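Local atomic coordinates of glycosyl hydrolase family 2, TIM barrel domain protein (Parabacteroides merdae ATCC 43184, PDB entry 6DXU), a protein that probably hydrolyses beta-glucuronide linkages, as a gut bacterial beta-glucuronidase of glycoside hydrolase family 2. Residues T310-K315 against V422-L427; R328-H333 against R353-M358; I363-Y368 against E372-L377; R570-H575 against Y625-S630. All coordinates share one frame; numbering follows the deposited sequence.

Interaction 1 (T310-K315 against V422-L427); sequences TEFKDK and VIIWGL
Two first torsions turn methyl groups of Thr310 and Ile423 against each other. In Thr310, chi1 of 62° sets OG1 between the backbone N and the carbonyl carbon and leaves CG2 anti to that carbon; in Ile423, chi1 of 55° treats CG1 and CG2 in the same way. The two branch methyls meet, Thr310 CG2 lying 3.7 Å from Ile423 CG2, while the side chains cross at a slant. Two residues further along the strand, the Phe312 ring reaches in with its far end. Phe312 CZ comes to 4.0 Å from CD1 of Ile424, whose side chain crosses it at about a right angle, and to 4.3 Å from Ile423 CD1. No hydrogen bond joins the segments, and their strand axes stay 9.5 Å apart at an angle of 52°, so side chains alone bridge the gap. Phe318 also meets the Phe312 ring, and Met464 and Thr586 touch the same side chain. Strand 310-312 pairs with 318-320, which pairs with 323-331, whereas 422-429 runs parallel between 384-388 and 464-468. A hairpin strand thus packs on the start of a parallel TIM-barrel strand, consistent with a hairpin lying across the N-terminal end of the barrel strands.

Interaction 2 (R328-H333 against R353-M358); sequences RGTHRH and RMMKDM
Met355 lies over Thr330 and Arg332 within a beta-alpha-beta unit of the TIM barrel, where helix 345-357 links strand 323-331 to strand 362-364. From its CB the methionine leaves the helix toward the strand, with CG anti to the carbonyl carbon (chi1 -73°), and the rest of the chain runs extended, so that sulfur and methyl are carried to the strand as its outermost atoms. SD is the first to touch, 3.8 Å from Thr330 CG2. The Thr330 methyl stands between its own backbone N and carbonyl carbon, and the two side chains cross at a slant. Beyond the sulfur, CE fits against the aliphatic root of Arg332, 3.8 Å from Arg332 CB and 3.9 Å from Arg332 CD, the two chains crossing at about a right angle. This methyl also lies at the edge of the guanidinium, near its plane, and passes 4.3 Å from His331 O. Thioether and methyl thus make van der Waals touches alone, even with an arginine. The charged end of Arg332 is held by others: NE forms a salt bridge with Glu351 and NH1 a hydrogen bond with Gln370. Ile363 of the next strand and Phe593 also touch Met355. Along the helix, Arg353 grips one oxygen of Asp357 side-on, with NE and NH1 approaching from the same face of the carboxylate, each 3.1 Å from Asp357 OD1.

Interaction 3 (I363-Y368 against E372-L377); sequences IRLGHY and EIILDL
At the start of a beta-alpha-beta unit of the barrel, where strand 362-364 gives way to the loop leading into helix 372-381, Leu365 packs on Ile374 and Leu375. It is the centre of an inverse gamma turn and the first residue of a type II' beta turn that ends at Tyr368; Gly366, next in that turn, has a positive phi of 63°. The leucine sends one methyl to each helix residue. Leu365 CD2 meets the branch methyl of Ile374, lying 3.8 Å from Ile374 CG2, and the two side chains slide past each other in opposite directions. With chi1 at -62°, Ile374 holds CG2 anti to its backbone nitrogen, where it faces the leucine. The other fork, Leu365 CD1, approaches Leu375 CD1 at 4.2 Å. Methyl groups alone carry the contact, and all three residues are buried. The polar neighbours of Leu365 along the chain turn to other partners, Arg364 to Glu388 and Glu514 and His367 to Glu388. Around the three residues the barrel closes in: Val385 and Glu387 of strand 384-388 touch Leu365, Met348 of helix 345-357 lies against Ile374, and His416 of helix 399-416 packs on Leu375.

Interaction 4 (R570-H575 against Y625-S630); sequences RLIDWH and YYVFQS
Ile572, on helix 565-579, carries most of the contact with helix 623-632, using both its branch methyl and its terminal one. The two segments run nearly parallel, their axes 9.6 Å apart and crossing at -17°, and Tyr661 of strand 655-662 touches Val627 beside them. Chi1 of -68° places Ile572 CG2 anti to the backbone N, and from there this methyl touches two side chains at once. It sits 3.7 Å from Val627 CG1 and covers one face of the Phe628 ring in a CH-pi contact, 3.9 Å from the ring centroid and 21° off its normal, displaced toward the rim on the CE2 side. Ile572 CD1 adds a second touch, 3.9 Å from Phe628 CE2. An alanine in place of Phe628 would remove the ring beneath these methyls and would probably leave a gap between the helices, with Ile572 freer to turn. Next, Asp573 N lies 3.9 Å from Val627 CG1. The Asp573 carboxylate bonds Ala688 N, Tyr661 OH and, just past the segment on the facing helix, Tyr631 OH. His575 bonds back along its own helix, ND1 lying 2.8 Å from Leu571 O. With no hydrogen bond between the segments, the interface rests on shape and on dispersion between methyl groups and an aromatic face, while the buried carboxylate of Asp573 is held by partners beyond the two segments.

All four contacts are buried and none has a hydrogen bond across its segments; only interaction 1 has a touching residue, Thr310, that is partly exposed. Interactions 2 and 3 each pack a barrel strand or its following loop on the next helix, and are joined by a backbone bond between neighbouring strands, Arg364 N to Thr330 O, and by a probable hydrogen bond between the loops beyond them, His333 ND1 2.6 Å from Tyr368 OH. Interaction 1 instead sets a hairpin strand on a parallel strand, and meets interaction 3 where Val422 packs on Leu375. Interaction 4, helix on helix, adjoins interaction 2 through Tyr625 OH and Met354 O. Methyls dominate interaction 3, a thioether interaction 2, while aromatic rings enter interactions 1 and 4.

Interaction 1 (T310-K315 against V422-L427)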
# COMPACT_ATOMS: atom_id res chain seq x y z
N THR D 310 31.72 -24.46 -29.70
CA THR D 310 31.52 -25.48 -28.68
C THR D 310 30.41 -26.42 -29.12
O THR D 310 29.45 -26.01 -29.79
CB THR D 310 31.16 -24.84 -27.32
OG1 THR D 310 29.93 -24.12 -27.44
CG2 THR D 310 32.25 -23.89 -26.87
N GLU D 311 30.53 -27.70 -28.74
CA GLU D 311 29.50 -28.66 -29.10
C GLU D 311 29.44 -29.79 -28.09
O GLU D 311 30.47 -30.42 -27.81
CB GLU D 311 29.72 -29.23 -30.51
CG GLU D 311 28.64 -30.23 -30.92
CD GLU D 311 28.86 -30.84 -32.30
OE1 GLU D 311 29.90 -30.54 -32.93
OE2 GLU D 311 27.99 -31.60 -32.75
N PHE D 312 28.25 -30.06 -27.55
CA PHE D 312 27.99 -31.24 -26.74
C PHE D 312 27.41 -32.30 -27.66
O PHE D 312 26.41 -32.05 -28.34
CB PHE D 312 27.01 -30.93 -25.60
CG PHE D 312 27.62 -30.16 -24.46
CD1 PHE D 312 28.15 -30.84 -23.37
CD2 PHE D 312 27.68 -28.78 -24.49
CE1 PHE D 312 28.74 -30.15 -22.31
CE2 PHE D 312 28.27 -28.07 -23.44
CZ PHE D 312 28.80 -28.76 -22.35
N LYS D 313 28.03 -33.48 -27.69
CA LYS D 313 27.56 -34.56 -28.55
C LYS D 313 26.46 -35.34 -27.85
O LYS D 313 26.52 -35.58 -26.65
CB LYS D 313 28.71 -35.50 -28.89
CG LYS D 313 29.83 -34.83 -29.63
CD LYS D 313 29.47 -34.53 -31.08
CE LYS D 313 30.73 -34.30 -31.93
NZ LYS D 313 30.38 -33.81 -33.29
N ASP D 314 25.44 -35.72 -28.62
CA ASP D 314 24.37 -36.54 -28.07
C ASP D 314 24.94 -37.86 -27.56
O ASP D 314 25.62 -38.57 -28.30
CB ASP D 314 23.29 -36.81 -29.13
CG ASP D 314 22.73 -35.53 -29.74
OD1 ASP D 314 23.25 -34.43 -29.46
OD2 ASP D 314 21.75 -35.63 -30.51
N LYS D 315 24.67 -38.16 -26.29
CA LYS D 315 25.23 -39.32 -25.62
C LYS D 315 26.74 -39.41 -25.81
O LYS D 315 27.31 -40.50 -25.88
CB LYS D 315 24.56 -40.62 -26.08
CG LYS D 315 23.09 -40.65 -25.78
CD LYS D 315 22.86 -41.16 -24.37
CE LYS D 315 21.45 -41.69 -24.22
NZ LYS D 315 20.49 -40.60 -23.93
N VAL D 422 32.27 -18.51 -21.09
CA VAL D 422 31.00 -19.08 -20.64
C VAL D 422 30.44 -20.01 -21.71
O VAL D 422 30.28 -19.62 -22.88
CB VAL D 422 29.99 -17.97 -20.30
CG1 VAL D 422 28.67 -18.59 -19.85
CG2 VAL D 422 30.56 -17.04 -19.22
N ILE D 423 30.14 -21.24 -21.31
CA ILE D 423 29.43 -22.19 -22.17
C ILE D 423 28.08 -22.61 -21.61
O ILE D 423 27.27 -23.18 -22.36
CB ILE D 423 30.27 -23.44 -22.45
CG1 ILE D 423 30.71 -24.06 -21.11
CG2 ILE D 423 31.46 -23.09 -23.33
CD1 ILE D 423 31.34 -25.47 -21.22
N ILE D 424 27.81 -22.41 -20.32
CA ILE D 424 26.59 -22.93 -19.70
C ILE D 424 26.00 -21.87 -18.77
O ILE D 424 26.70 -21.32 -17.92
CB ILE D 424 26.86 -24.22 -18.90
CG1 ILE D 424 27.06 -25.41 -19.86
CG2 ILE D 424 25.72 -24.51 -17.93
CD1 ILE D 424 27.58 -26.67 -19.17
N TRP D 425 24.70 -21.62 -18.92
CA TRP D 425 23.93 -20.89 -17.92
C TRP D 425 23.15 -21.90 -17.08
O TRP D 425 22.29 -22.62 -17.60
CB TRP D 425 22.98 -19.89 -18.56
CG TRP D 425 23.60 -18.87 -19.51
CD1 TRP D 425 23.28 -18.70 -20.84
CD2 TRP D 425 24.58 -17.86 -19.21
NE1 TRP D 425 24.00 -17.66 -21.37
CE2 TRP D 425 24.81 -17.13 -20.41
CE3 TRP D 425 25.29 -17.50 -18.05
CZ2 TRP D 425 25.71 -16.05 -20.47
CZ3 TRP D 425 26.19 -16.44 -18.12
CH2 TRP D 425 26.40 -15.73 -19.32
N GLY D 426 23.44 -21.95 -15.79
CA GLY D 426 22.78 -22.88 -14.90
C GLY D 426 21.54 -22.26 -14.28
O GLY D 426 21.50 -21.07 -13.97
N LEU D 427 20.51 -23.09 -14.12
CA LEU D 427 19.23 -22.60 -13.64
C LEU D 427 18.95 -22.92 -12.18
O LEU D 427 17.96 -22.42 -11.64
CB LEU D 427 18.08 -23.18 -14.49
CG LEU D 427 18.24 -23.05 -16.01
CD1 LEU D 427 17.00 -23.62 -16.69
CD2 LEU D 427 18.48 -21.59 -16.44

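Interaction 2 (R328-H333 against R353-M358)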
# COMPACT_ATOMS: atom_id res chain seq x y z
N ARG D 328 38.14 -30.57 -17.36
CA ARG D 328 38.90 -30.84 -16.14
C ARG D 328 38.52 -29.74 -15.17
O ARG D 328 39.15 -28.68 -15.13
CB ARG D 328 40.39 -30.83 -16.44
CG ARG D 328 40.85 -31.98 -17.30
CD ARG D 328 42.23 -31.65 -17.89
NE ARG D 328 43.18 -32.75 -17.85
CZ ARG D 328 43.01 -33.96 -18.38
NH1 ARG D 328 41.90 -34.28 -19.02
NH2 ARG D 328 43.98 -34.87 -18.26
N GLY D 329 37.50 -30.00 -14.37
CA GLY D 329 36.82 -28.90 -13.72
C GLY D 329 36.98 -28.80 -12.22
O GLY D 329 37.39 -29.75 -11.54
N THR D 330 36.65 -27.63 -11.68
CA THR D 330 36.55 -27.43 -10.25
C THR D 330 35.37 -26.49 -10.01
O THR D 330 34.59 -26.19 -10.92
CB THR D 330 37.88 -26.91 -9.68
OG1 THR D 330 37.83 -26.90 -8.25
CG2 THR D 330 38.20 -25.52 -10.20
N HIS D 331 35.20 -26.07 -8.76
CA HIS D 331 34.23 -25.05 -8.38
C HIS D 331 34.91 -24.05 -7.48
O HIS D 331 35.99 -24.31 -6.93
CB HIS D 331 33.03 -25.59 -7.60
CG HIS D 331 32.17 -26.58 -8.32
ND1 HIS D 331 32.56 -27.88 -8.56
CD2 HIS D 331 30.89 -26.48 -8.76
CE1 HIS D 331 31.57 -28.53 -9.15
NE2 HIS D 331 30.54 -27.71 -9.28
N ARG D 332 34.25 -22.92 -7.26
CA ARG D 332 34.72 -22.02 -6.23
C ARG D 332 33.54 -21.27 -5.63
O ARG D 332 32.53 -21.04 -6.30
CB ARG D 332 35.78 -21.04 -6.76
CG ARG D 332 35.23 -19.88 -7.56
CD ARG D 332 36.32 -18.92 -8.04
NE ARG D 332 37.04 -18.25 -6.94
CZ ARG D 332 36.66 -17.10 -6.37
NH1 ARG D 332 35.55 -16.47 -6.76
NH2 ARG D 332 37.40 -16.56 -5.41
N HIS D 333 33.66 -20.96 -4.35
CA HIS D 333 32.81 -19.98 -3.68
C HIS D 333 33.59 -18.68 -3.52
O HIS D 333 34.83 -18.67 -3.45
CB HIS D 333 32.35 -20.49 -2.31
CG HIS D 333 31.05 -21.24 -2.35
ND1 HIS D 333 29.86 -20.64 -2.70
CD2 HIS D 333 30.76 -22.53 -2.07
CE1 HIS D 333 28.89 -21.53 -2.64
NE2 HIS D 333 29.41 -22.69 -2.25
N ARG D 353 45.00 -18.04 -10.77
CA ARG D 353 46.30 -18.51 -11.24
C ARG D 353 46.65 -19.87 -10.65
O ARG D 353 47.19 -20.74 -11.35
CB ARG D 353 47.37 -17.47 -10.90
CG ARG D 353 48.81 -17.94 -11.13
CD ARG D 353 49.22 -17.62 -12.56
NE ARG D 353 49.12 -18.79 -13.41
CZ ARG D 353 48.99 -18.75 -14.73
NH1 ARG D 353 48.92 -19.88 -15.43
NH2 ARG D 353 48.92 -17.58 -15.36
N MET D 354 46.37 -20.08 -9.35
CA MET D 354 46.58 -21.39 -8.73
C MET D 354 45.77 -22.48 -9.42
O MET D 354 46.26 -23.61 -9.59
CB MET D 354 46.20 -21.35 -7.25
CG MET D 354 47.22 -20.79 -6.28
SD MET D 354 46.61 -21.04 -4.59
CE MET D 354 46.83 -22.80 -4.39
N MET D 355 44.52 -22.19 -9.77
CA MET D 355 43.70 -23.16 -10.50
C MET D 355 44.32 -23.51 -11.84
O MET D 355 44.43 -24.69 -12.19
CB MET D 355 42.29 -22.61 -10.75
CG MET D 355 41.42 -22.55 -9.57
SD MET D 355 39.79 -22.10 -10.18
CE MET D 355 39.05 -21.72 -8.59
N LYS D 356 44.67 -22.49 -12.63
CA LYS D 356 45.25 -22.74 -13.95
C LYS D 356 46.54 -23.56 -13.84
O LYS D 356 46.73 -24.53 -14.58
CB LYS D 356 45.51 -21.40 -14.64
CG LYS D 356 46.12 -21.51 -16.02
CD LYS D 356 45.15 -22.13 -17.00
CE LYS D 356 45.86 -22.37 -18.32
NZ LYS D 356 44.92 -22.68 -19.41
N ASP D 357 47.39 -23.22 -12.87
CA ASP D 357 48.62 -23.98 -12.64
C ASP D 357 48.34 -25.41 -12.20
O ASP D 357 49.25 -26.25 -12.25
CB ASP D 357 49.48 -23.28 -11.59
CG ASP D 357 50.11 -22.01 -12.10
OD1 ASP D 357 50.07 -21.77 -13.33
OD2 ASP D 357 50.65 -21.24 -11.28
N MET D 358 47.12 -25.71 -11.76
CA MET D 358 46.76 -27.07 -11.43
C MET D 358 46.26 -27.85 -12.63
O MET D 358 46.05 -29.07 -12.51
CB MET D 358 45.68 -27.09 -10.33
CG MET D 358 45.58 -28.40 -9.55
SD MET D 358 44.29 -28.40 -8.28
CE MET D 358 42.78 -28.39 -9.26

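Interaction 3 (I363-Y368 against E372-L377)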
# COMPACT_ATOMS: atom_id res chain seq x y z
N ILE D 363 35.27 -24.49 -14.92
CA ILE D 363 34.85 -24.18 -13.56
C ILE D 363 33.35 -23.92 -13.56
O ILE D 363 32.80 -23.29 -14.47
CB ILE D 363 35.63 -22.98 -12.98
CG1 ILE D 363 35.33 -22.81 -11.48
CG2 ILE D 363 35.34 -21.68 -13.76
CD1 ILE D 363 36.24 -21.80 -10.77
N ARG D 364 32.68 -24.45 -12.55
CA ARG D 364 31.32 -24.06 -12.21
C ARG D 364 31.41 -23.11 -11.03
O ARG D 364 31.99 -23.46 -10.00
CB ARG D 364 30.47 -25.29 -11.90
CG ARG D 364 29.06 -25.01 -11.35
CD ARG D 364 28.27 -26.31 -11.26
NE ARG D 364 27.02 -26.16 -10.52
CZ ARG D 364 26.70 -26.80 -9.40
NH1 ARG D 364 27.55 -27.65 -8.84
NH2 ARG D 364 25.52 -26.58 -8.84
N LEU D 365 30.89 -21.89 -11.19
CA LEU D 365 31.19 -20.80 -10.25
C LEU D 365 30.29 -20.86 -9.02
O LEU D 365 29.59 -19.90 -8.66
CB LEU D 365 31.08 -19.46 -10.97
CG LEU D 365 32.17 -19.24 -12.03
CD1 LEU D 365 31.96 -17.95 -12.80
CD2 LEU D 365 33.54 -19.22 -11.36
N GLY D 366 30.34 -22.00 -8.33
CA GLY D 366 29.50 -22.16 -7.16
C GLY D 366 28.05 -22.09 -7.57
O GLY D 366 27.67 -22.57 -8.65
N HIS D 367 27.23 -21.48 -6.73
CA HIS D 367 25.79 -21.46 -6.97
C HIS D 367 25.27 -20.07 -7.33
O HIS D 367 24.08 -19.80 -7.14
CB HIS D 367 25.07 -22.00 -5.73
CG HIS D 367 25.50 -23.38 -5.35
ND1 HIS D 367 25.53 -24.42 -6.25
CD2 HIS D 367 25.97 -23.88 -4.18
CE1 HIS D 367 25.97 -25.51 -5.64
NE2 HIS D 367 26.24 -25.21 -4.39
N TYR D 368 26.11 -19.20 -7.89
CA TYR D 368 25.65 -17.84 -8.16
C TYR D 368 26.58 -17.15 -9.14
O TYR D 368 27.70 -17.62 -9.42
CB TYR D 368 25.53 -17.03 -6.85
CG TYR D 368 26.69 -17.30 -5.91
CD1 TYR D 368 27.94 -16.74 -6.14
CD2 TYR D 368 26.53 -18.13 -4.79
CE1 TYR D 368 29.02 -17.00 -5.28
CE2 TYR D 368 27.60 -18.40 -3.94
CZ TYR D 368 28.84 -17.83 -4.18
OH TYR D 368 29.90 -18.11 -3.32
N GLU D 372 32.82 -10.00 -11.85
CA GLU D 372 33.31 -9.95 -13.23
C GLU D 372 34.83 -10.08 -13.31
O GLU D 372 35.35 -10.45 -14.36
CB GLU D 372 32.87 -8.67 -13.93
CG GLU D 372 33.14 -8.72 -15.46
CD GLU D 372 32.01 -8.17 -16.31
OE1 GLU D 372 31.35 -7.20 -15.87
OE2 GLU D 372 31.77 -8.70 -17.41
N ILE D 373 35.56 -9.77 -12.23
CA ILE D 373 37.00 -10.02 -12.21
C ILE D 373 37.29 -11.50 -12.45
O ILE D 373 38.22 -11.86 -13.20
CB ILE D 373 37.60 -9.53 -10.88
CG1 ILE D 373 37.49 -8.01 -10.77
CG2 ILE D 373 39.07 -9.98 -10.74
CD1 ILE D 373 37.72 -7.50 -9.34
N ILE D 374 36.49 -12.37 -11.84
CA ILE D 374 36.65 -13.81 -12.04
C ILE D 374 36.39 -14.18 -13.50
O ILE D 374 37.16 -14.93 -14.11
CB ILE D 374 35.71 -14.59 -11.11
CG1 ILE D 374 36.03 -14.32 -9.63
CG2 ILE D 374 35.78 -16.10 -11.41
CD1 ILE D 374 37.45 -14.77 -9.21
N LEU D 375 35.32 -13.64 -14.08
CA LEU D 375 35.02 -13.98 -15.48
C LEU D 375 36.12 -13.50 -16.40
O LEU D 375 36.50 -14.20 -17.35
CB LEU D 375 33.67 -13.40 -15.90
CG LEU D 375 32.80 -14.43 -15.20
CD1 LEU D 375 32.13 -13.89 -13.96
CD2 LEU D 375 31.88 -15.18 -16.15
N ASP D 376 36.62 -12.28 -16.18
CA ASP D 376 37.73 -11.79 -16.98
C ASP D 376 38.94 -12.71 -16.85
O ASP D 376 39.67 -12.94 -17.82
CB ASP D 376 38.10 -10.36 -16.58
CG ASP D 376 37.15 -9.31 -17.14
OD1 ASP D 376 36.41 -9.56 -18.11
OD2 ASP D 376 37.20 -8.18 -16.60
N LEU D 377 39.20 -13.22 -15.64
CA LEU D 377 40.33 -14.11 -15.45
C LEU D 377 40.12 -15.43 -16.18
O LEU D 377 41.08 -16.00 -16.71
CB LEU D 377 40.58 -14.34 -13.96
CG LEU D 377 41.28 -13.18 -13.27
CD1 LEU D 377 41.13 -13.26 -11.75
CD2 LEU D 377 42.76 -13.19 -13.67

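Interaction 4 (R570-H575 against Y625-S630)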
# COMPACT_ATOMS: atom_id res chain seq x y z
N ARG D 570 43.81 -40.68 -2.40
CA ARG D 570 43.57 -41.93 -3.11
C ARG D 570 42.26 -41.88 -3.88
O ARG D 570 42.15 -42.47 -4.97
CB ARG D 570 43.58 -43.10 -2.13
CG ARG D 570 44.98 -43.36 -1.57
CD ARG D 570 45.01 -44.47 -0.54
NE ARG D 570 46.39 -44.73 -0.12
CZ ARG D 570 47.11 -45.78 -0.51
NH1 ARG D 570 46.60 -46.69 -1.33
NH2 ARG D 570 48.36 -45.91 -0.07
N LEU D 571 41.25 -41.21 -3.33
CA LEU D 571 39.97 -41.07 -4.03
C LEU D 571 40.12 -40.25 -5.31
O LEU D 571 39.56 -40.60 -6.35
CB LEU D 571 38.94 -40.43 -3.10
CG LEU D 571 37.51 -40.18 -3.65
CD1 LEU D 571 36.49 -40.30 -2.53
CD2 LEU D 571 37.37 -38.81 -4.34
N ILE D 572 40.85 -39.14 -5.24
CA ILE D 572 41.03 -38.30 -6.43
C ILE D 572 41.85 -39.04 -7.48
O ILE D 572 41.52 -39.02 -8.68
CB ILE D 572 41.67 -36.96 -6.04
CG1 ILE D 572 40.68 -36.15 -5.19
CG2 ILE D 572 42.14 -36.19 -7.28
CD1 ILE D 572 41.33 -34.98 -4.45
N ASP D 573 42.95 -39.65 -7.05
CA ASP D 573 43.80 -40.46 -7.92
C ASP D 573 42.96 -41.42 -8.74
O ASP D 573 43.07 -41.50 -9.97
CB ASP D 573 44.82 -41.20 -7.03
CG ASP D 573 45.91 -41.95 -7.79
OD1 ASP D 573 45.83 -42.14 -9.03
OD2 ASP D 573 46.88 -42.35 -7.11
N TRP D 574 42.06 -42.14 -8.06
CA TRP D 574 41.22 -43.12 -8.74
C TRP D 574 40.35 -42.46 -9.81
O TRP D 574 40.34 -42.91 -10.97
CB TRP D 574 40.34 -43.85 -7.72
CG TRP D 574 39.49 -44.88 -8.38
CD1 TRP D 574 38.21 -44.72 -8.85
CD2 TRP D 574 39.88 -46.22 -8.72
NE1 TRP D 574 37.77 -45.88 -9.43
CE2 TRP D 574 38.78 -46.82 -9.37
CE3 TRP D 574 41.04 -46.97 -8.52
CZ2 TRP D 574 38.80 -48.14 -9.82
CZ3 TRP D 574 41.07 -48.28 -8.97
CH2 TRP D 574 39.95 -48.85 -9.61
N HIS D 575 39.62 -41.41 -9.44
CA HIS D 575 38.75 -40.72 -10.40
C HIS D 575 39.52 -40.29 -11.64
O HIS D 575 39.06 -40.47 -12.78
CB HIS D 575 38.10 -39.50 -9.76
CG HIS D 575 36.92 -39.80 -8.89
ND1 HIS D 575 37.04 -40.36 -7.64
CD2 HIS D 575 35.60 -39.57 -9.08
CE1 HIS D 575 35.84 -40.49 -7.10
NE2 HIS D 575 34.95 -40.01 -7.95
N TYR D 625 46.10 -31.09 -4.09
CA TYR D 625 46.37 -30.19 -5.21
C TYR D 625 47.36 -30.81 -6.18
O TYR D 625 47.19 -30.71 -7.40
CB TYR D 625 46.90 -28.86 -4.67
CG TYR D 625 47.29 -27.83 -5.72
CD1 TYR D 625 48.57 -27.79 -6.25
CD2 TYR D 625 46.37 -26.87 -6.16
CE1 TYR D 625 48.93 -26.85 -7.19
CE2 TYR D 625 46.72 -25.92 -7.09
CZ TYR D 625 48.00 -25.92 -7.61
OH TYR D 625 48.36 -24.98 -8.54
N TYR D 626 48.38 -31.48 -5.66
CA TYR D 626 49.42 -32.04 -6.52
C TYR D 626 48.95 -33.28 -7.25
O TYR D 626 49.52 -33.62 -8.30
CB TYR D 626 50.66 -32.33 -5.67
CG TYR D 626 51.12 -31.06 -5.01
CD1 TYR D 626 51.86 -30.13 -5.72
CD2 TYR D 626 50.73 -30.75 -3.72
CE1 TYR D 626 52.25 -28.94 -5.13
CE2 TYR D 626 51.12 -29.58 -3.13
CZ TYR D 626 51.87 -28.68 -3.84
OH TYR D 626 52.25 -27.50 -3.24
N VAL D 627 47.91 -33.95 -6.75
CA VAL D 627 47.35 -35.07 -7.49
C VAL D 627 46.77 -34.58 -8.81
O VAL D 627 47.14 -35.06 -9.89
CB VAL D 627 46.29 -35.80 -6.65
CG1 VAL D 627 45.79 -37.04 -7.40
CG2 VAL D 627 46.83 -36.16 -5.26
N PHE D 628 45.89 -33.58 -8.75
CA PHE D 628 45.35 -32.96 -9.96
C PHE D 628 46.47 -32.45 -10.86
O PHE D 628 46.48 -32.72 -12.07
CB PHE D 628 44.40 -31.81 -9.59
CG PHE D 628 43.02 -32.26 -9.20
CD1 PHE D 628 42.11 -32.68 -10.17
CD2 PHE D 628 42.60 -32.23 -7.88
CE1 PHE D 628 40.83 -33.08 -9.81
CE2 PHE D 628 41.33 -32.63 -7.52
CZ PHE D 628 40.44 -33.05 -8.48
N GLN D 629 47.43 -31.72 -10.29
CA GLN D 629 48.47 -31.12 -11.11
C GLN D 629 49.27 -32.19 -11.84
O GLN D 629 49.66 -32.00 -13.01
CB GLN D 629 49.38 -30.26 -10.25
CG GLN D 629 50.36 -29.40 -11.02
CD GLN D 629 51.18 -28.53 -10.10
OE1 GLN D 629 51.84 -29.02 -9.19
NE2 GLN D 629 51.14 -27.22 -10.32
N SER D 630 49.49 -33.34 -11.19
CA SER D 630 50.31 -34.39 -11.80
C SER D 630 49.62 -35.05 -12.99
O SER D 630 50.28 -35.55 -13.91
CB SER D 630 50.67 -35.45 -10.75
OG SER D 630 49.53 -36.21 -10.38